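Local coordinates for protein adenine phosphoribosyltransferase, putative (Trypanosoma brucei brucei, PDB 5VN4) that probably catalyses the reversible formation of AMP and diphosphate from adenine and 5-phospho-alpha-D-ribose 1-diphosphate in purine salvage, acting as a homodimer, at residues N17-L21 with P207-D213; K30-V34 with N59-M63. One frame throughout, in Å; residues are numbered along the deposited sequence.

Contact 1: residues N17-L21 with P207-D213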
loop_
_atom_site.group_PDB
_atom_site.type_symbol
_atom_site.label_atom_id
_atom_site.label_comp_id
_atom_site.label_asym_id
_atom_site.label_seq_id
_atom_site.Cartn_x
_atom_site.Cartn_y
_atom_site.Cartn_z
ATOM N N ASN A 17 6.386 -2.359 27.015
ATOM C CA ASN A 17 6.756 -2.494 25.606
ATOM C C ASN A 17 5.691 -1.959 24.646
ATOM O O ASN A 17 5.569 -2.426 23.512
ATOM C CB ASN A 17 7.217 -3.907 25.245
ATOM C CG ASN A 17 8.721 -4.031 25.287
ATOM O OD1 ASN A 17 9.429 -3.054 25.055
ATOM N ND2 ASN A 17 9.220 -5.227 25.575
ATOM N N TYR A 18 4.934 -0.952 25.076
ATOM C CA TYR A 18 3.983 -0.243 24.218
ATOM C C TYR A 18 4.342 1.233 24.303
ATOM O O TYR A 18 4.102 1.871 25.333
ATOM C CB TYR A 18 2.542 -0.494 24.671
ATOM C CG TYR A 18 1.496 -0.452 23.563
ATOM C CD1 TYR A 18 1.621 0.401 22.471
ATOM C CD2 TYR A 18 0.377 -1.281 23.617
ATOM C CE1 TYR A 18 0.662 0.421 21.469
ATOM C CE2 TYR A 18 -0.595 -1.267 22.624
ATOM C CZ TYR A 18 -0.442 -0.409 21.549
ATOM O OH TYR A 18 -1.394 -0.381 20.556
ATOM N N PHE A 19 4.949 1.758 23.238
ATOM C CA PHE A 19 5.477 3.116 23.193
ATOM C C PHE A 19 4.659 3.973 22.238
ATOM O O PHE A 19 4.224 3.497 21.187
ATOM C CB PHE A 19 6.925 3.118 22.693
ATOM C CG PHE A 19 7.888 2.388 23.592
ATOM C CD1 PHE A 19 8.049 1.007 23.499
ATOM C CD2 PHE A 19 8.638 3.083 24.529
ATOM C CE1 PHE A 19 8.949 0.337 24.332
ATOM C CE2 PHE A 19 9.537 2.421 25.354
ATOM C CZ PHE A 19 9.689 1.042 25.257
ATOM N N THR A 20 4.477 5.243 22.601
ATOM C CA THR A 20 3.795 6.206 21.751
ATOM C C THR A 20 4.454 7.566 21.958
ATOM O O THR A 20 5.203 7.767 22.911
ATOM C CB THR A 20 2.292 6.218 22.060
ATOM O OG1 THR A 20 1.590 6.956 21.053
ATOM C CG2 THR A 20 2.015 6.829 23.428
ATOM N N LEU A 21 4.202 8.503 21.045
ATOM C CA LEU A 21 4.838 9.807 21.182
ATOM C C LEU A 21 4.403 10.488 22.477
ATOM O O LEU A 21 3.278 10.307 22.952
ATOM C CB LEU A 21 4.491 10.708 19.996
ATOM C CG LEU A 21 5.191 10.395 18.672
ATOM C CD1 LEU A 21 4.516 11.178 17.555
ATOM C CD2 LEU A 21 6.679 10.707 18.737
ATOM N N PRO A 207 9.472 -4.387 21.305
ATOM C CA PRO A 207 8.682 -3.164 21.510
ATOM C C PRO A 207 7.654 -2.960 20.406
ATOM O O PRO A 207 7.912 -3.228 19.228
ATOM C CB PRO A 207 9.735 -2.048 21.485
ATOM C CG PRO A 207 11.045 -2.742 21.765
ATOM C CD PRO A 207 10.908 -4.110 21.133
ATOM N N PHE A 208 6.470 -2.495 20.806
ATOM C CA PHE A 208 5.483 -1.926 19.896
ATOM C C PHE A 208 5.638 -0.413 19.947
ATOM O O PHE A 208 5.635 0.173 21.031
ATOM C CB PHE A 208 4.061 -2.270 20.349
ATOM C CG PHE A 208 3.577 -3.644 19.935
ATOM C CD1 PHE A 208 4.387 -4.764 20.027
ATOM C CD2 PHE A 208 2.271 -3.809 19.507
ATOM C CE1 PHE A 208 3.899 -6.022 19.663
ATOM C CE2 PHE A 208 1.772 -5.051 19.144
ATOM C CZ PHE A 208 2.585 -6.167 19.226
ATOM N N VAL A 209 5.750 0.217 18.781
ATOM C CA VAL A 209 5.903 1.663 18.679
ATOM C C VAL A 209 4.803 2.181 17.761
ATOM O O VAL A 209 4.833 1.931 16.552
ATOM C CB VAL A 209 7.287 2.040 18.138
ATOM C CG1 VAL A 209 7.384 3.543 17.908
ATOM C CG2 VAL A 209 8.384 1.545 19.081
ATOM N N THR A 210 3.819 2.882 18.329
ATOM C CA THR A 210 2.753 3.481 17.536
ATOM C C THR A 210 2.775 4.979 17.781
ATOM O O THR A 210 2.622 5.423 18.922
ATOM C CB THR A 210 1.380 2.895 17.883
ATOM O OG1 THR A 210 1.080 3.112 19.264
ATOM C CG2 THR A 210 1.337 1.402 17.594
ATOM N N LEU A 211 2.961 5.756 16.715
ATOM C CA LEU A 211 3.268 7.176 16.884
ATOM C C LEU A 211 2.215 7.903 17.715
ATOM O O LEU A 211 2.556 8.638 18.650
ATOM C CB LEU A 211 3.465 7.849 15.525
ATOM C CG LEU A 211 4.667 7.321 14.742
ATOM C CD1 LEU A 211 4.896 8.179 13.490
ATOM C CD2 LEU A 211 5.928 7.260 15.602
ATOM N N VAL A 212 0.933 7.734 17.382
ATOM C CA VAL A 212 -0.102 8.306 18.236
ATOM C C VAL A 212 -0.991 7.198 18.794
ATOM O O VAL A 212 -0.749 6.003 18.551
ATOM C CB VAL A 212 -0.871 9.478 17.582
ATOM C CG1 VAL A 212 0.090 10.635 17.305
ATOM C CG2 VAL A 212 -1.576 9.042 16.311
ATOM N N ASP A 213 -1.991 7.585 19.581
ATOM C CA ASP A 213 -2.797 6.650 20.350
ATOM C C ASP A 213 -4.238 7.136 20.334
ATOM O O ASP A 213 -4.590 8.085 19.624
ATOM C CB ASP A 213 -2.225 6.467 21.764
ATOM C CG ASP A 213 -2.259 7.744 22.589
ATOM O OD1 ASP A 213 -2.837 8.749 22.118
ATOM O OD2 ASP A 213 -1.719 7.733 23.719
#
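The Phe19 ring lies alongside the Pro207 ring, both pointing the same way, and its CE1 corner reaches Pro207 CB at 3.8 Å. With CG anti to the carbonyl carbon (chi1 -63°), the phenyl also has the carbonyl oxygen of Phe208 at its edge, while Asn17 OD1 settles beside the proline, 3.6 Å from Pro207 CA. On the opposite face of the sheet, Phe208 CB fits under one face of the Tyr18 ring, and the Phe208 ring turns its edge toward that phenol in an edge-to-face pair, planes at 59°. Thr210 OG1 meets the phenol at its rim, in plane, 3.5 Å from Tyr18 CE1. These bumps are held in parallel register: Phe208 N bonds to Asn17 O, Phe19 N to Phe208 O and Thr210 N to Phe19 O. The pairing adds strand 18-21 to strand 208-213 in the mixed sheet of this type I phosphoribosyltransferase, beside strand 176-182, whose Val180 and Gly182 bond to the backbone of Val209. At 211 and 212 the chain turns a corner, and Thr20 and Leu21 pack against the bend. Thr20 OG1, anti to its own amide nitrogen, donates to Thr210 O at 2.8 Å; the Thr20 and Asp213 side chains cross at about a right angle, CG2 approaching OD2. Leu21 N bonds to Leu211 O at 2.9 Å. Arg28 bridges the two segments, with a salt bridge from NH1 to Asp213 OD1, which also hydrogen-bonds Thr215 OG1, and a hydrogen bond to Leu21 O.

Contact 2: residues K30-V34 with N59-M63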
loop_
_atom_site.group_PDB
_atom_site.type_symbol
_atom_site.label_atom_id
_atom_site.label_comp_id
_atom_site.label_asym_id
_atom_site.label_seq_id
_atom_site.Cartn_x
_atom_site.Cartn_y
_atom_site.Cartn_z
ATOM N N LYS A 30 0.805 17.561 15.115
ATOM C CA LYS A 30 0.424 17.535 13.704
ATOM C C LYS A 30 -0.627 16.464 13.425
ATOM O O LYS A 30 -1.596 16.711 12.699
ATOM C CB LYS A 30 1.657 17.325 12.821
ATOM C CG LYS A 30 2.611 18.512 12.810
ATOM C CD LYS A 30 3.797 18.280 11.894
ATOM C CE LYS A 30 4.660 19.520 11.803
ATOM N NZ LYS A 30 5.189 19.903 13.136
ATOM N N PHE A 31 -0.446 15.258 13.981
ATOM C CA PHE A 31 -1.458 14.210 13.848
ATOM C C PHE A 31 -2.800 14.671 14.404
ATOM O O PHE A 31 -3.855 14.358 13.838
ATOM C CB PHE A 31 -1.032 12.954 14.611
ATOM C CG PHE A 31 -0.221 11.967 13.809
ATOM C CD1 PHE A 31 -0.837 11.077 12.937
ATOM C CD2 PHE A 31 1.155 11.883 13.974
ATOM C CE1 PHE A 31 -0.084 10.134 12.220
ATOM C CE2 PHE A 31 1.900 10.943 13.265
ATOM C CZ PHE A 31 1.272 10.068 12.392
ATOM N N GLU A 32 -2.783 15.401 15.525
ATOM C CA GLU A 32 -4.037 15.803 16.160
ATOM C C GLU A 32 -4.864 16.709 15.261
ATOM O O GLU A 32 -6.090 16.754 15.395
ATOM C CB GLU A 32 -3.756 16.498 17.491
ATOM C CG GLU A 32 -3.350 15.525 18.588
ATOM C CD GLU A 32 -2.883 16.207 19.861
ATOM O OE1 GLU A 32 -2.837 17.457 19.890
ATOM O OE2 GLU A 32 -2.557 15.487 20.837
ATOM N N LYS A 33 -4.227 17.426 14.339
ATOM C CA LYS A 33 -4.961 18.314 13.450
ATOM C C LYS A 33 -5.462 17.629 12.186
ATOM O O LYS A 33 -6.291 18.210 11.478
ATOM C CB LYS A 33 -4.101 19.533 13.103
ATOM C CG LYS A 33 -3.768 20.353 14.337
ATOM C CD LYS A 33 -2.895 21.555 14.050
ATOM C CE LYS A 33 -2.565 22.278 15.354
ATOM N NZ LYS A 33 -1.926 21.357 16.343
ATOM N N VAL A 34 -5.010 16.408 11.894
ATOM C CA VAL A 34 -5.363 15.772 10.632
ATOM C C VAL A 34 -6.081 14.445 10.808
ATOM O O VAL A 34 -6.934 14.105 9.981
ATOM C CB VAL A 34 -4.170 15.644 9.667
ATOM C CG1 VAL A 34 -3.680 17.021 9.247
ATOM C CG2 VAL A 34 -3.065 14.846 10.302
ATOM N N ASN A 59 -1.888 14.148 3.771
ATOM C CA ASN A 59 -1.118 15.228 4.377
ATOM C C ASN A 59 0.366 14.938 4.217
ATOM O O ASN A 59 0.940 14.181 5.017
ATOM C CB ASN A 59 -1.481 15.390 5.856
ATOM C CG ASN A 59 -0.906 16.653 6.447
ATOM O OD1 ASN A 59 0.230 16.668 6.924
ATOM N ND2 ASN A 59 -1.680 17.736 6.391
ATOM N N PRO A 60 1.037 15.502 3.206
ATOM C CA PRO A 60 2.449 15.145 2.997
ATOM C C PRO A 60 3.352 15.519 4.159
ATOM O O PRO A 60 4.357 14.833 4.380
ATOM C CB PRO A 60 2.819 15.860 1.682
ATOM C CG PRO A 60 1.785 16.937 1.525
ATOM C CD PRO A 60 0.522 16.347 2.112
ATOM N N GLU A 61 3.036 16.579 4.911
ATOM C CA GLU A 61 3.860 16.924 6.068
ATOM C C GLU A 61 3.861 15.805 7.108
ATOM O O GLU A 61 4.917 15.432 7.631
ATOM C CB GLU A 61 3.406 18.255 6.675
ATOM C CG GLU A 61 4.240 18.701 7.866
ATOM C CD GLU A 61 3.827 20.054 8.410
ATOM O OE1 GLU A 61 4.717 20.892 8.637
ATOM O OE2 GLU A 61 2.617 20.283 8.603
ATOM N N VAL A 62 2.683 15.257 7.430
ATOM C CA VAL A 62 2.636 14.148 8.384
ATOM C C VAL A 62 3.291 12.898 7.800
ATOM O O VAL A 62 4.005 12.175 8.505
ATOM C CB VAL A 62 1.198 13.893 8.884
ATOM C CG1 VAL A 62 1.110 12.558 9.628
ATOM C CG2 VAL A 62 0.727 15.031 9.796
ATOM N N MET A 63 3.058 12.616 6.513
ATOM C CA MET A 63 3.714 11.464 5.895
ATOM C C MET A 63 5.231 11.584 5.973
ATOM O O MET A 63 5.925 10.609 6.292
ATOM C CB MET A 63 3.258 11.293 4.447
ATOM C CG MET A 63 1.828 10.801 4.304
ATOM S SD MET A 63 1.605 9.087 4.870
ATOM C CE MET A 63 2.182 8.165 3.442
#
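Val62 sets its CG1 methyl over one face of the Phe31 ring, 3.8 Å from the centroid and 17° off the ring normal, which meets the geometry of a CH-pi contact. The methyl is displaced toward the rim, lying nearest CE1 and CZ, each 3.7 Å away. The two methyls of Val62 divide the work. CG1 stands anti to the amide nitrogen (chi1 168°) and takes the aromatic face, whereas CG2 touches Val34 CG2 at 3.8 Å and Lys30 CB at 3.9 Å. Val62 thus enters the hollow outlined by Lys30, Phe31 and Val34, residues on one side of helix 26-34. At one end of the interface Val34 CG1 lies 3.6 Å from Asn59 ND2, the two side chains crossing at about a right angle. Val34 has two conformers, and its distances hold for the one given. At the other end, the extended chain of Lys30 brings CE to 3.5 Å from Glu61 OE1, and the bend at chi4 sets NZ 4.6 Å from that oxygen, so the opposite charges make no salt bridge. No hydrogen bond crosses between the segments. Ile56 of helix 54-57 adds to the apolar cluster, touching Phe31, Val34 and Val62, while Pro60 and Met63 pack on Asn103 and Val100 of the second subunit. Asn59 OD1 accepts from Val62 N in the carbonyl plane, at 2.9 Å, which probably steadies the amide group near Val34. That bond makes Asn59 the side-chain N-cap of helix 60-75, with the first turn of the capped helix packed against helix 26-34.

How the contacts relate
The centres of the two contacts lie about 17 Å apart, and contact 2 is nested within the loop closed by contact 1. Strand 18-21 runs into helix 26-34, the chain then reaches helix 60-75, and strand 208-213 returns much later to pair with 18-21. Phe31 is the direct junction: its CD2 lies 3.7 Å from Val212 CG1, while CE2 lies 4.1 Å from Leu211 CD1. Leu211 also touches Ile66, Phe69 and Phe70 farther along helix 60-75. Phe31 and Leu211 therefore join the sheet to helices 26-34 and 60-75, with the Phe31 side chain about 12 Å from bound adenine; the start of helix 60-75 also packs on the second subunit.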